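Local coordinates for protein Nsp15 (Middle East respiratory syndrome-related coronavirus, PDB 5YVD) that probably cleaves RNA at uridylates as the coronavirus endoribonuclease Nsp15, an EndoU-family enzyme that here assembles from six chains, at residues 208-213 / 231-236; 225-230 / 301-306; 269-274 / 318-323; 326-331 / 336-341. One frame throughout, in Å; residues are numbered along the deposited sequence.

Contact 1. Residues 208-213 / 231-236; sequences KDFLSF and HVVYGD
Phe-210 reaches across to Val-233 and Tyr-234 where residues of helices 205-212 and 229-234 face each other in the helical part of the EndoU-type endoribonuclease domain. The pair is a worked example of how long side chains bridge a wide helix-helix gap: the CA atoms of Phe-210 and Tyr-234, the closest across the contact, are still 9.4 Å apart.

The apolar packing begins at the far end of the Phe-210 ring. With CG anti to the backbone N (chi1 -178°), the ring extends from its helix until CZ lies 3.4 Å from CG1 of Val-233, whose CB points toward helix 205-212. Leu-296, Ile-249 and Phe-218 add to the surroundings of the Phe-210 side chain, the last with its ring edge-to-face.

The aromatic component is a pairing of Phe-210 with Tyr-234. The two side chains run antiparallel alongside one another, and their rings meet obliquely, with planes at 32° and centroids 4.8 Å apart. CE1 of Phe-210 lies over one face of the tyrosine, offset toward the rim and 3.5 Å from CZ of Tyr-234.

Polar linkage is left to a water. Helix 205-212 gives way to a loop at Phe-213, and one carbonyl of the last turn and one of the residue just beyond it meet a water that the tyrosine hydroxyl also reaches. The water, in the plane of the tyrosine ring at its edge, accepts from Tyr-234 OH at 2.6 Å and donates to Phe-210 O at 2.6 Å and Phe-213 O at 2.9 Å.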
loop_
_atom_site.group_PDB
_atom_site.type_symbol
_atom_site.label_atom_id
_atom_site.label_comp_id
_atom_site.label_asym_id
_atom_site.label_seq_id
_atom_site.Cartn_x
_atom_site.Cartn_y
_atom_site.Cartn_z
ATOM N N LYS A 208 16.845 -8.832 46.133
ATOM C CA LYS A 208 16.260 -7.683 46.843
ATOM C C LYS A 208 17.322 -6.721 47.345
ATOM O O LYS A 208 17.188 -5.489 47.200
ATOM C CB LYS A 208 15.404 -8.133 48.029
ATOM C CG LYS A 208 14.115 -8.855 47.645
ATOM C CD LYS A 208 13.303 -9.212 48.892
ATOM C CE LYS A 208 12.427 -10.435 48.684
ATOM N NZ LYS A 208 11.016 -10.008 48.507
ATOM N N ASP A 209 18.363 -7.281 47.956
ATOM C CA ASP A 209 19.423 -6.454 48.467
ATOM C C ASP A 209 20.035 -5.709 47.273
ATOM O O ASP A 209 20.305 -4.505 47.338
ATOM C CB ASP A 209 20.478 -7.298 49.205
ATOM C CG ASP A 209 20.000 -7.798 50.579
ATOM O OD1 ASP A 209 18.932 -7.369 51.081
ATOM O OD2 ASP A 209 20.728 -8.617 51.170
ATOM N N PHE A 210 20.200 -6.423 46.163
ATOM C CA PHE A 210 20.833 -5.847 45.018
ATOM C C PHE A 210 20.127 -4.571 44.596
ATOM O O PHE A 210 20.774 -3.553 44.299
ATOM C CB PHE A 210 20.897 -6.822 43.847
ATOM C CG PHE A 210 21.612 -6.252 42.650
ATOM C CD1 PHE A 210 22.989 -6.255 42.579
ATOM C CD2 PHE A 210 20.907 -5.672 41.610
ATOM C CE1 PHE A 210 23.656 -5.718 41.473
ATOM C CE2 PHE A 210 21.554 -5.142 40.514
ATOM C CZ PHE A 210 22.937 -5.166 40.441
ATOM N N LEU A 211 18.805 -4.612 44.578
ATOM C CA LEU A 211 18.039 -3.486 44.067
ATOM C C LEU A 211 18.039 -2.292 44.985
ATOM O O LEU A 211 17.812 -1.189 44.501
ATOM C CB LEU A 211 16.596 -3.880 43.779
ATOM C CG LEU A 211 16.500 -4.947 42.708
ATOM C CD1 LEU A 211 15.051 -5.393 42.588
ATOM C CD2 LEU A 211 17.053 -4.388 41.411
ATOM N N SER A 212 18.287 -2.517 46.282
ATOM C CA SER A 212 18.257 -1.448 47.293
ATOM C C SER A 212 19.611 -1.037 47.840
ATOM O O SER A 212 19.756 0.085 48.238
ATOM C CB SER A 212 17.373 -1.840 48.478
ATOM O OG SER A 212 17.982 -2.879 49.243
ATOM N N PHE A 213 20.598 -1.921 47.878
ATOM C CA PHE A 213 21.899 -1.609 48.542
ATOM C C PHE A 213 22.841 -0.707 47.745
ATOM O O PHE A 213 22.950 -0.814 46.532
ATOM C CB PHE A 213 22.686 -2.898 48.834
ATOM C CG PHE A 213 22.150 -3.694 49.986
ATOM C CD1 PHE A 213 23.004 -4.466 50.759
ATOM C CD2 PHE A 213 20.792 -3.673 50.320
ATOM C CE1 PHE A 213 22.512 -5.203 51.831
ATOM C CE2 PHE A 213 20.302 -4.417 51.384
ATOM C CZ PHE A 213 21.161 -5.181 52.137
ATOM N N HIS A 231 31.827 -3.552 37.174
ATOM C CA HIS A 231 31.832 -3.590 35.702
ATOM C C HIS A 231 30.687 -4.449 35.143
ATOM O O HIS A 231 29.878 -3.976 34.338
ATOM C CB HIS A 231 33.177 -4.138 35.190
ATOM C CG HIS A 231 33.365 -4.012 33.710
ATOM N ND1 HIS A 231 33.887 -2.882 33.116
ATOM C CD2 HIS A 231 33.112 -4.876 32.706
ATOM C CE1 HIS A 231 33.946 -3.052 31.808
ATOM N NE2 HIS A 231 33.485 -4.258 31.534
ATOM N N VAL A 232 30.600 -5.685 35.607
ATOM C CA VAL A 232 29.768 -6.676 34.951
ATOM C C VAL A 232 28.278 -6.431 35.215
ATOM O O VAL A 232 27.466 -6.390 34.294
ATOM C CB VAL A 232 30.183 -8.112 35.374
ATOM C CG1 VAL A 232 29.264 -9.134 34.748
ATOM C CG2 VAL A 232 31.611 -8.417 34.959
ATOM N N VAL A 233 27.914 -6.261 36.472
ATOM C CA VAL A 233 26.504 -6.184 36.836
ATOM C C VAL A 233 26.006 -4.739 36.979
ATOM O O VAL A 233 25.058 -4.326 36.303
ATOM C CB VAL A 233 26.243 -6.963 38.123
ATOM C CG1 VAL A 233 24.749 -7.138 38.339
ATOM C CG2 VAL A 233 26.928 -8.327 38.037
ATOM N N TYR A 234 26.654 -3.959 37.830
ATOM C CA TYR A 234 26.230 -2.571 38.041
ATOM C C TYR A 234 26.349 -1.752 36.788
ATOM O O TYR A 234 25.504 -0.897 36.527
ATOM C CB TYR A 234 27.029 -1.940 39.141
ATOM C CG TYR A 234 26.640 -2.483 40.469
ATOM C CD1 TYR A 234 25.503 -2.004 41.116
ATOM C CD2 TYR A 234 27.379 -3.488 41.078
ATOM C CE1 TYR A 234 25.116 -2.492 42.348
ATOM C CE2 TYR A 234 27.004 -3.980 42.305
ATOM C CZ TYR A 234 25.871 -3.478 42.933
ATOM O OH TYR A 234 25.483 -3.962 44.153
ATOM N N GLY A 235 27.393 -2.038 36.011
ATOM C CA GLY A 235 27.690 -1.305 34.782
ATOM C C GLY A 235 28.611 -0.151 35.091
ATOM O O GLY A 235 28.537 0.428 36.159
ATOM N N ASP A 236 29.494 0.156 34.146
ATOM C CA ASP A 236 30.388 1.309 34.193
ATOM C C ASP A 236 29.987 2.305 33.085
ATOM O O ASP A 236 30.017 1.974 31.884
ATOM C CB ASP A 236 31.802 0.817 33.982
ATOM C CG ASP A 236 32.815 1.905 34.015
ATOM O OD1 ASP A 236 32.480 3.104 34.167
ATOM O OD2 ASP A 236 33.988 1.524 33.873
HETATM O O HOH W 1 23.190 -3.380 45.268
#

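Contact 2. Residues 225-230 / 301-306; sequences ENYAFE and MILKSQ
Tyr-227 is the first residue of 225-230 to touch segment 301-306, and it illustrates how an aromatic side chain can pack along the C-terminal end of a helix. Its CB points toward helix 296-304, and CG is held beside the backbone N (chi1 -62°), which carries the ring along Leu-303 to Lys-304. The ring lies alongside Leu-303, pointing the other way, with CD1 3.9 Å from CB of Leu-303. Farther out, CE1 lies 3.6 Å from the backbone O of Leu-303, and OH is 3.8 Å from CG of Lys-304, whose side chain runs athwart the tyrosine. The polar end of Lys-304 is engaged by another part of the chain, NZ donating to the backbone O of Tyr-222. A water lies beside the tyrosine hydroxyl; it donates to Gln-306 O at 2.5 Å, while its links to Tyr-227 OH and Leu-303 O are weak.

Ala-228 then takes the N-cap position of helix 229-234. One residue on, Phe-229 returns to Leu-303: CD1 of the leucine sits at the ring's edge, near its plane, 4.0 Å from CE2. Leu-303, a buried residue, thus meets two aromatic side chains, its CB one and its CD1 the other.

The contact joins the start of helix 229-234 to the end of helix 296-304. Ile-219 of helix 215-221 packs on Phe-229, and strand 334-340 supplies Val-335 beside Tyr-227 and Phe-338 against Leu-303.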
loop_
_atom_site.group_PDB
_atom_site.type_symbol
_atom_site.label_atom_id
_atom_site.label_comp_id
_atom_site.label_asym_id
_atom_site.label_seq_id
_atom_site.Cartn_x
_atom_site.Cartn_y
_atom_site.Cartn_z
ATOM N N GLU A 225 34.185 -9.349 46.013
ATOM C CA GLU A 225 35.374 -8.545 45.757
ATOM C C GLU A 225 36.209 -8.958 44.527
ATOM O O GLU A 225 36.754 -8.107 43.864
ATOM C CB GLU A 225 36.246 -8.523 47.014
ATOM C CG GLU A 225 35.654 -7.705 48.166
ATOM C CD GLU A 225 34.812 -8.512 49.145
ATOM O OE1 GLU A 225 34.276 -9.576 48.779
ATOM O OE2 GLU A 225 34.659 -8.072 50.304
ATOM N N ASN A 226 36.294 -10.247 44.209
ATOM C CA ASN A 226 37.118 -10.707 43.073
ATOM C C ASN A 226 36.356 -10.946 41.752
ATOM O O ASN A 226 36.876 -11.607 40.839
ATOM C CB ASN A 226 37.850 -12.002 43.461
ATOM C CG ASN A 226 38.948 -11.786 44.498
ATOM O OD1 ASN A 226 39.286 -10.657 44.883
ATOM N ND2 ASN A 226 39.527 -12.889 44.939
ATOM N N TYR A 227 35.148 -10.398 41.640
ATOM C CA TYR A 227 34.241 -10.760 40.559
ATOM C C TYR A 227 33.742 -9.584 39.704
ATOM O O TYR A 227 32.778 -9.717 38.923
ATOM C CB TYR A 227 33.073 -11.555 41.153
ATOM C CG TYR A 227 33.541 -12.835 41.784
ATOM C CD1 TYR A 227 33.825 -13.942 41.012
ATOM C CD2 TYR A 227 33.782 -12.913 43.158
ATOM C CE1 TYR A 227 34.299 -15.116 41.585
ATOM C CE2 TYR A 227 34.247 -14.085 43.748
ATOM C CZ TYR A 227 34.501 -15.183 42.953
ATOM O OH TYR A 227 34.950 -16.349 43.514
ATOM N N ALA A 228 34.395 -8.439 39.843
ATOM C CA ALA A 228 34.127 -7.279 38.999
ATOM C C ALA A 228 32.663 -6.867 38.879
ATOM O O ALA A 228 32.253 -6.354 37.839
ATOM C CB ALA A 228 34.693 -7.534 37.611
ATOM N N PHE A 229 31.871 -7.053 39.928
ATOM C CA PHE A 229 30.442 -6.733 39.843
ATOM C C PHE A 229 30.192 -5.301 39.389
ATOM O O PHE A 229 29.190 -5.014 38.736
ATOM C CB PHE A 229 29.728 -7.008 41.171
ATOM C CG PHE A 229 28.882 -8.229 41.134
ATOM C CD1 PHE A 229 27.551 -8.186 41.524
ATOM C CD2 PHE A 229 29.400 -9.426 40.637
ATOM C CE1 PHE A 229 26.757 -9.324 41.440
ATOM C CE2 PHE A 229 28.606 -10.563 40.544
ATOM C CZ PHE A 229 27.284 -10.509 40.947
ATOM N N GLU A 230 31.102 -4.407 39.749
ATOM C CA GLU A 230 31.000 -3.004 39.381
ATOM C C GLU A 230 30.873 -2.932 37.862
ATOM O O GLU A 230 29.899 -2.381 37.332
ATOM C CB GLU A 230 32.239 -2.240 39.903
ATOM C CG GLU A 230 32.011 -0.963 40.717
ATOM C CD GLU A 230 30.909 -1.066 41.754
ATOM O OE1 GLU A 230 31.232 -1.217 42.945
ATOM O OE2 GLU A 230 29.720 -0.973 41.362
ATOM N N MET A 301 26.565 -18.048 41.358
ATOM C CA MET A 301 27.018 -19.420 41.465
ATOM C C MET A 301 27.990 -19.746 40.330
ATOM O O MET A 301 29.049 -20.315 40.558
ATOM C CB MET A 301 25.797 -20.330 41.445
ATOM C CG MET A 301 26.003 -21.755 41.872
ATOM S SD MET A 301 24.363 -22.465 42.187
ATOM C CE MET A 301 23.677 -22.661 40.531
ATOM N N ILE A 302 27.640 -19.353 39.115
ATOM C CA ILE A 302 28.453 -19.668 37.956
ATOM C C ILE A 302 29.844 -19.060 38.056
ATOM O O ILE A 302 30.846 -19.709 37.734
ATOM C CB ILE A 302 27.794 -19.128 36.679
ATOM C CG1 ILE A 302 26.606 -20.005 36.332
ATOM C CG2 ILE A 302 28.793 -19.049 35.509
ATOM C CD1 ILE A 302 25.726 -19.416 35.262
ATOM N N LEU A 303 29.901 -17.798 38.462
ATOM C CA LEU A 303 31.178 -17.121 38.579
ATOM C C LEU A 303 32.090 -17.749 39.615
ATOM O O LEU A 303 33.302 -17.817 39.415
ATOM C CB LEU A 303 30.952 -15.674 38.966
ATOM C CG LEU A 303 30.435 -14.793 37.861
ATOM C CD1 LEU A 303 30.373 -13.390 38.412
ATOM C CD2 LEU A 303 31.314 -14.876 36.624
ATOM N N LYS A 304 31.506 -18.175 40.732
ATOM C CA LYS A 304 32.267 -18.742 41.820
ATOM C C LYS A 304 32.696 -20.161 41.513
ATOM O O LYS A 304 33.430 -20.756 42.287
ATOM C CB LYS A 304 31.451 -18.684 43.110
ATOM C CG LYS A 304 31.316 -17.271 43.660
ATOM C CD LYS A 304 30.736 -17.286 45.067
ATOM C CE LYS A 304 30.895 -15.942 45.769
ATOM N NZ LYS A 304 30.102 -15.908 47.030
ATOM N N SER A 305 32.240 -20.699 40.386
ATOM C CA SER A 305 32.654 -22.028 39.911
ATOM C C SER A 305 33.895 -21.986 39.045
ATOM O O SER A 305 34.368 -23.018 38.605
ATOM C CB SER A 305 31.541 -22.670 39.072
ATOM O OG SER A 305 30.331 -22.701 39.799
ATOM N N GLN A 306 34.424 -20.800 38.792
ATOM C CA GLN A 306 35.373 -20.635 37.703
ATOM C C GLN A 306 36.782 -20.325 38.184
ATOM O O GLN A 306 36.978 -19.714 39.235
ATOM C CB GLN A 306 34.897 -19.528 36.758
ATOM C CG GLN A 306 34.809 -19.975 35.304
ATOM C CD GLN A 306 33.675 -20.947 35.068
ATOM O OE1 GLN A 306 32.593 -20.796 35.639
ATOM N NE2 GLN A 306 33.913 -21.953 34.222
HETATM O O HOH W 2 35.962 -18.756 41.260
#

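Contact 3. Residues 269-274 / 318-323; sequences SSTIHN and PIDLTM
Thr-271 meets Asp-320 at the tip of a beta hairpin, where strands 312-319 and 322-331 are joined by a type I' turn running from Ile-319 to Thr-322. Asp-320 and Leu-321 both have positive phi, as this turn requires, and the backbone pair Ile-319 and Thr-322 closes it with hydrogen bonds in both directions.

The tight part is small and buried. The two side chains meet head-on, and Thr-271 OG1 donates to Asp-320 OD2 at 2.6 Å, a length to be read with caution because the position of OD2 is not secure. The threonine sets its hydroxyl beside its own backbone N (chi1 -66°), which leaves the methyl CG2 to pack against CG2 of Ile-319 at 4.1 Å. Helix 69-74, from the middle-domain part of the sequence, closes over this point: Asn-74 ND2 hydrogen-bonds both Thr-271 OG1 and the backbone O of Asp-320. The other carboxylate oxygen, OD1, accepts from Thr-192 N, so the aspartate draws three parts of the chain together at the hairpin tip.

The loose side lies among partly exposed residues in either segment. Leu-321 packs on Leu-75 and Tyr-191 and does not touch 269-274. Ser-270 has its CB pointing away from the hairpin and bonds within its own segment, OG donating to Ile-272 O at 2.8 Å from a position tilted 31° out of the carbonyl plane.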
loop_
_atom_site.group_PDB
_atom_site.type_symbol
_atom_site.label_atom_id
_atom_site.label_comp_id
_atom_site.label_asym_id
_atom_site.label_seq_id
_atom_site.Cartn_x
_atom_site.Cartn_y
_atom_site.Cartn_z
ATOM N N SER A 269 10.916 -12.921 22.687
ATOM C CA SER A 269 11.424 -13.851 23.697
ATOM C C SER A 269 12.666 -14.573 23.211
ATOM O O SER A 269 12.662 -15.150 22.124
ATOM C CB SER A 269 10.372 -14.869 24.060
ATOM O OG SER A 269 10.860 -15.810 25.001
ATOM N N SER A 270 13.721 -14.512 24.025
ATOM C CA SER A 270 15.018 -15.047 23.678
ATOM C C SER A 270 15.901 -15.149 24.935
ATOM O O SER A 270 15.844 -14.295 25.836
ATOM C CB SER A 270 15.690 -14.159 22.613
ATOM O OG SER A 270 17.004 -14.606 22.297
ATOM N N THR A 271 16.713 -16.201 24.987
ATOM C CA THR A 271 17.600 -16.412 26.114
ATOM C C THR A 271 18.570 -15.259 26.276
ATOM O O THR A 271 18.864 -14.877 27.418
ATOM C CB THR A 271 18.365 -17.738 26.000
ATOM O OG1 THR A 271 17.434 -18.811 26.093
ATOM C CG2 THR A 271 19.331 -17.895 27.119
ATOM N N ILE A 272 19.042 -14.716 25.144
ATOM C CA ILE A 272 19.864 -13.482 25.106
ATOM C C ILE A 272 19.190 -12.349 24.336
ATOM O O ILE A 272 18.668 -12.530 23.233
ATOM C CB ILE A 272 21.206 -13.698 24.389
ATOM C CG1 ILE A 272 21.966 -14.889 24.979
ATOM C CG2 ILE A 272 22.052 -12.430 24.428
ATOM C CD1 ILE A 272 22.758 -15.662 23.932
ATOM N N HIS A 273 19.275 -11.167 24.913
ATOM C CA HIS A 273 18.778 -9.960 24.310
ATOM C C HIS A 273 19.940 -8.980 24.084
ATOM O O HIS A 273 20.835 -8.849 24.930
ATOM C CB HIS A 273 17.733 -9.320 25.235
ATOM C CG HIS A 273 16.431 -10.058 25.297
ATOM N ND1 HIS A 273 15.295 -9.620 24.655
ATOM C CD2 HIS A 273 16.085 -11.202 25.920
ATOM C CE1 HIS A 273 14.303 -10.453 24.888
ATOM N NE2 HIS A 273 14.755 -11.424 25.655
ATOM N N ASN A 274 19.903 -8.276 22.952
ATOM C CA ASN A 274 20.938 -7.318 22.604
ATOM C C ASN A 274 20.367 -5.932 22.551
ATOM O O ASN A 274 19.413 -5.696 21.852
ATOM C CB ASN A 274 21.518 -7.647 21.227
ATOM C CG ASN A 274 22.404 -8.887 21.224
ATOM O OD1 ASN A 274 22.894 -9.330 22.258
ATOM N ND2 ASN A 274 22.624 -9.445 20.035
ATOM N N PRO A 318 24.672 -24.822 30.586
ATOM C CA PRO A 318 23.350 -25.279 30.192
ATOM C C PRO A 318 22.270 -24.361 30.777
ATOM O O PRO A 318 22.146 -24.251 31.993
ATOM C CB PRO A 318 23.275 -26.689 30.785
ATOM C CG PRO A 318 24.145 -26.637 31.980
ATOM C CD PRO A 318 25.235 -25.655 31.669
ATOM N N ILE A 319 21.529 -23.698 29.891
ATOM C CA ILE A 319 20.504 -22.724 30.226
ATOM C C ILE A 319 19.367 -22.786 29.222
ATOM O O ILE A 319 19.606 -22.928 28.020
ATOM C CB ILE A 319 21.049 -21.287 30.129
ATOM C CG1 ILE A 319 22.212 -21.072 31.093
ATOM C CG2 ILE A 319 19.947 -20.279 30.428
ATOM C CD1 ILE A 319 22.944 -19.765 30.895
ATOM N N ASP A 320 18.133 -22.643 29.685
ATOM C CA ASP A 320 17.006 -22.534 28.759
ATOM C C ASP A 320 17.032 -23.674 27.709
ATOM O O ASP A 320 16.733 -23.467 26.519
ATOM C CB ASP A 320 17.000 -21.143 28.064
ATOM C CG ASP A 320 16.512 -20.001 28.989
ATOM O OD1 ASP A 320 16.191 -20.242 30.160
ATOM O OD2 ASP A 320 16.441 -18.840 28.546
ATOM N N LEU A 321 17.408 -24.865 28.169
ATOM C CA LEU A 321 17.375 -26.080 27.361
ATOM C C LEU A 321 18.400 -26.163 26.204
ATOM O O LEU A 321 18.378 -27.140 25.472
ATOM C CB LEU A 321 15.949 -26.361 26.873
ATOM C CG LEU A 321 14.858 -26.351 27.966
ATOM C CD1 LEU A 321 13.453 -26.493 27.392
ATOM C CD2 LEU A 321 15.071 -27.436 29.009
ATOM N N THR A 322 19.291 -25.169 26.076
ATOM C CA THR A 322 20.445 -25.184 25.132
ATOM C C THR A 322 21.754 -25.052 25.908
ATOM O O THR A 322 21.759 -25.017 27.147
ATOM C CB THR A 322 20.439 -23.978 24.167
ATOM O OG1 THR A 322 19.178 -23.311 24.235
ATOM C CG2 THR A 322 20.751 -24.400 22.727
ATOM N N MET A 323 22.863 -24.966 25.176
ATOM C CA MET A 323 24.141 -24.585 25.772
ATOM C C MET A 323 24.332 -23.119 25.509
ATOM O O MET A 323 24.138 -22.697 24.379
ATOM C CB MET A 323 25.314 -25.378 25.166
ATOM C CG MET A 323 26.550 -25.419 26.059
ATOM S SD MET A 323 26.313 -26.405 27.574
ATOM C CE MET A 323 26.968 -28.000 27.069
#

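Contact 4. Residues 326-331 / 336-341; sequences FMLWCK and QTFYPR
Phe-326 and Phe-338 pack on one side of two antiparallel strands, 326-331 and 337-340, with their ring planes only 9° apart. The rings are so offset that little of one lies over the other; CZ of Phe-338 nevertheless lies over a face of Phe-326, 3.4 Å from its CG. Pro-340 CG adds a contact with CE2 of Phe-326 at 4.0 Å.

Met-327 works on the other side of the sheet. Its backbone N and O pair with O and N of Tyr-339, while its CB sits over the tyrosine ring in a CH-pi contact, 3.9 Å from the centroid. Bends at chi2 (-60°) and chi3 (-57°) fold the thioether back, and SD comes to rest over the centre of the Arg-341 guanidinium, 3.6 Å above its plane.

Gln-336 contributes at the opposite end, its CG 3.8 Å from CB of Lys-331. Its backbone N donates to Trp-329 O at 2.8 Å, and Thr-337 N reaches the same oxygen more weakly at 3.4 Å. Two residues of one strand thus face a single residue of the other, the classic beta bulge, here set into the hairpin of strands 322-331 and 334-340 that ends the modelled chain.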
loop_
_atom_site.group_PDB
_atom_site.type_symbol
_atom_site.label_atom_id
_atom_site.label_comp_id
_atom_site.label_asym_id
_atom_site.label_seq_id
_atom_site.Cartn_x
_atom_site.Cartn_y
_atom_site.Cartn_z
ATOM N N PHE A 326 29.790 -17.999 27.309
ATOM C CA PHE A 326 30.231 -16.699 27.741
ATOM C C PHE A 326 31.712 -16.645 27.563
ATOM O O PHE A 326 32.378 -17.676 27.653
ATOM C CB PHE A 326 30.002 -16.525 29.229
ATOM C CG PHE A 326 28.577 -16.659 29.655
ATOM C CD1 PHE A 326 27.972 -17.904 29.724
ATOM C CD2 PHE A 326 27.850 -15.537 30.044
ATOM C CE1 PHE A 326 26.656 -18.020 30.144
ATOM C CE2 PHE A 326 26.535 -15.649 30.458
ATOM C CZ PHE A 326 25.935 -16.889 30.508
ATOM N N MET A 327 32.236 -15.442 27.365
ATOM C CA MET A 327 33.654 -15.224 27.549
ATOM C C MET A 327 33.889 -14.800 28.999
ATOM O O MET A 327 33.066 -14.085 29.581
ATOM C CB MET A 327 34.145 -14.160 26.589
ATOM C CG MET A 327 34.071 -14.596 25.130
ATOM S SD MET A 327 35.070 -16.055 24.792
ATOM C CE MET A 327 36.695 -15.520 25.330
ATOM N N LEU A 328 34.984 -15.297 29.582
ATOM C CA LEU A 328 35.467 -14.850 30.883
ATOM C C LEU A 328 36.925 -14.434 30.781
ATOM O O LEU A 328 37.798 -15.271 30.551
ATOM C CB LEU A 328 35.333 -15.939 31.947
ATOM C CG LEU A 328 35.846 -15.541 33.354
ATOM C CD1 LEU A 328 35.094 -14.340 33.944
ATOM C CD2 LEU A 328 35.808 -16.710 34.344
ATOM N N TRP A 329 37.180 -13.142 30.976
ATOM C CA TRP A 329 38.532 -12.604 30.972
ATOM C C TRP A 329 38.990 -12.331 32.395
ATOM O O TRP A 329 38.246 -11.719 33.163
ATOM C CB TRP A 329 38.563 -11.317 30.156
ATOM C CG TRP A 329 38.268 -11.551 28.698
ATOM C CD1 TRP A 329 37.037 -11.772 28.118
ATOM C CD2 TRP A 329 39.226 -11.603 27.638
ATOM N NE1 TRP A 329 37.181 -11.948 26.763
ATOM C CE2 TRP A 329 38.514 -11.852 26.442
ATOM C CE3 TRP A 329 40.618 -11.462 27.582
ATOM C CZ2 TRP A 329 39.155 -11.958 25.202
ATOM C CZ3 TRP A 329 41.251 -11.563 26.352
ATOM C CH2 TRP A 329 40.522 -11.809 25.179
ATOM N N CYS A 330 40.201 -12.781 32.746
ATOM C CA CYS A 330 40.755 -12.561 34.094
ATOM C C CYS A 330 42.145 -11.954 34.091
ATOM O O CYS A 330 42.858 -12.041 33.100
ATOM C CB CYS A 330 40.797 -13.866 34.872
ATOM S SG CYS A 330 39.166 -14.474 35.329
ATOM N N LYS A 331 42.514 -11.336 35.210
ATOM C CA LYS A 331 43.843 -10.752 35.384
ATOM C C LYS A 331 44.172 -10.640 36.862
ATOM O O LYS A 331 43.376 -10.126 37.639
ATOM C CB LYS A 331 43.942 -9.380 34.707
ATOM C CG LYS A 331 44.780 -8.366 35.482
ATOM C CD LYS A 331 45.398 -7.283 34.604
ATOM C CE LYS A 331 46.126 -6.255 35.463
ATOM N NZ LYS A 331 46.469 -5.026 34.704
ATOM N N GLN A 336 38.103 -9.591 34.997
ATOM C CA GLN A 336 38.088 -8.283 34.354
ATOM C C GLN A 336 36.665 -8.083 33.872
ATOM O O GLN A 336 36.013 -7.136 34.283
ATOM C CB GLN A 336 39.050 -8.186 33.162
ATOM C CG GLN A 336 40.519 -8.481 33.438
ATOM C CD GLN A 336 41.292 -8.715 32.139
ATOM O OE1 GLN A 336 42.026 -9.701 31.997
ATOM N NE2 GLN A 336 41.097 -7.826 31.171
ATOM N N THR A 337 36.206 -8.989 32.998
ATOM C CA THR A 337 34.854 -8.967 32.452
ATOM C C THR A 337 34.302 -10.390 32.184
ATOM O O THR A 337 35.056 -11.362 32.147
ATOM C CB THR A 337 34.759 -8.094 31.169
ATOM O OG1 THR A 337 33.387 -8.026 30.719
ATOM C CG2 THR A 337 35.619 -8.651 30.064
ATOM N N PHE A 338 32.974 -10.472 32.015
ATOM C CA PHE A 338 32.248 -11.715 31.750
ATOM C C PHE A 338 30.957 -11.393 31.009
ATOM O O PHE A 338 30.122 -10.631 31.508
ATOM C CB PHE A 338 31.903 -12.385 33.058
ATOM C CG PHE A 338 31.192 -13.691 32.914
ATOM C CD1 PHE A 338 29.842 -13.785 33.127
ATOM C CD2 PHE A 338 31.888 -14.838 32.628
ATOM C CE1 PHE A 338 29.184 -14.999 33.035
ATOM C CE2 PHE A 338 31.246 -16.058 32.532
ATOM C CZ PHE A 338 29.888 -16.139 32.736
ATOM N N TYR A 339 30.805 -11.953 29.810
ATOM C CA TYR A 339 29.666 -11.630 28.951
ATOM C C TYR A 339 29.304 -12.802 28.076
ATOM O O TYR A 339 30.161 -13.637 27.801
ATOM C CB TYR A 339 29.982 -10.415 28.060
ATOM C CG TYR A 339 31.174 -10.587 27.149
ATOM C CD1 TYR A 339 31.007 -10.841 25.796
ATOM C CD2 TYR A 339 32.470 -10.514 27.647
ATOM C CE1 TYR A 339 32.089 -11.015 24.959
ATOM C CE2 TYR A 339 33.562 -10.678 26.821
ATOM C CZ TYR A 339 33.364 -10.923 25.477
ATOM O OH TYR A 339 34.461 -11.081 24.652
ATOM N N PRO A 340 28.045 -12.845 27.601
ATOM C CA PRO A 340 27.619 -13.847 26.627
ATOM C C PRO A 340 28.204 -13.582 25.246
ATOM O O PRO A 340 28.693 -12.499 24.990
ATOM C CB PRO A 340 26.096 -13.679 26.584
ATOM C CG PRO A 340 25.743 -12.827 27.758
ATOM C CD PRO A 340 26.935 -11.946 27.950
ATOM N N ARG A 341 28.151 -14.572 24.367
ATOM C CA ARG A 341 28.518 -14.367 22.974
ATOM C C ARG A 341 27.394 -14.840 22.096
ATOM O O ARG A 341 27.370 -14.496 20.926
ATOM C CB ARG A 341 29.811 -15.089 22.626
ATOM C CG ARG A 341 30.226 -16.165 23.618
ATOM C CD ARG A 341 31.378 -17.004 23.092
ATOM N NE ARG A 341 32.358 -16.198 22.365
ATOM C CZ ARG A 341 33.350 -16.692 21.616
ATOM N NH1 ARG A 341 33.542 -18.013 21.501
ATOM N NH2 ARG A 341 34.172 -15.847 20.987
#

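How the contacts relate
Contacts 1, 2 and 4 form one cluster, which contact 3 joins from one end. Contacts 1 and 2 share helix 229-234, their centres about 13 Å apart, with Tyr-234 N and Phe-229 O 2.9 Å apart in a probable hydrogen bond. Contact 2 lies closer to contact 4, about 10 Å between centres, and Leu-303 CD2 packs on Phe-338 CG at 3.9 Å. Contact 1 reaches the same hairpin where His-231 CD2 comes within 3.7 Å of Thr-337 OG1. The Thr-337 hydroxyl hydrogen-bonds a glycerol, probably from the crystallisation liquor, which may mark a pocket. Contact 3, about 17 Å from contact 4 between centres, shares strand 322-331 with it and touches it through Ile-319 CD1, 4.2 Å from Phe-326 CZ.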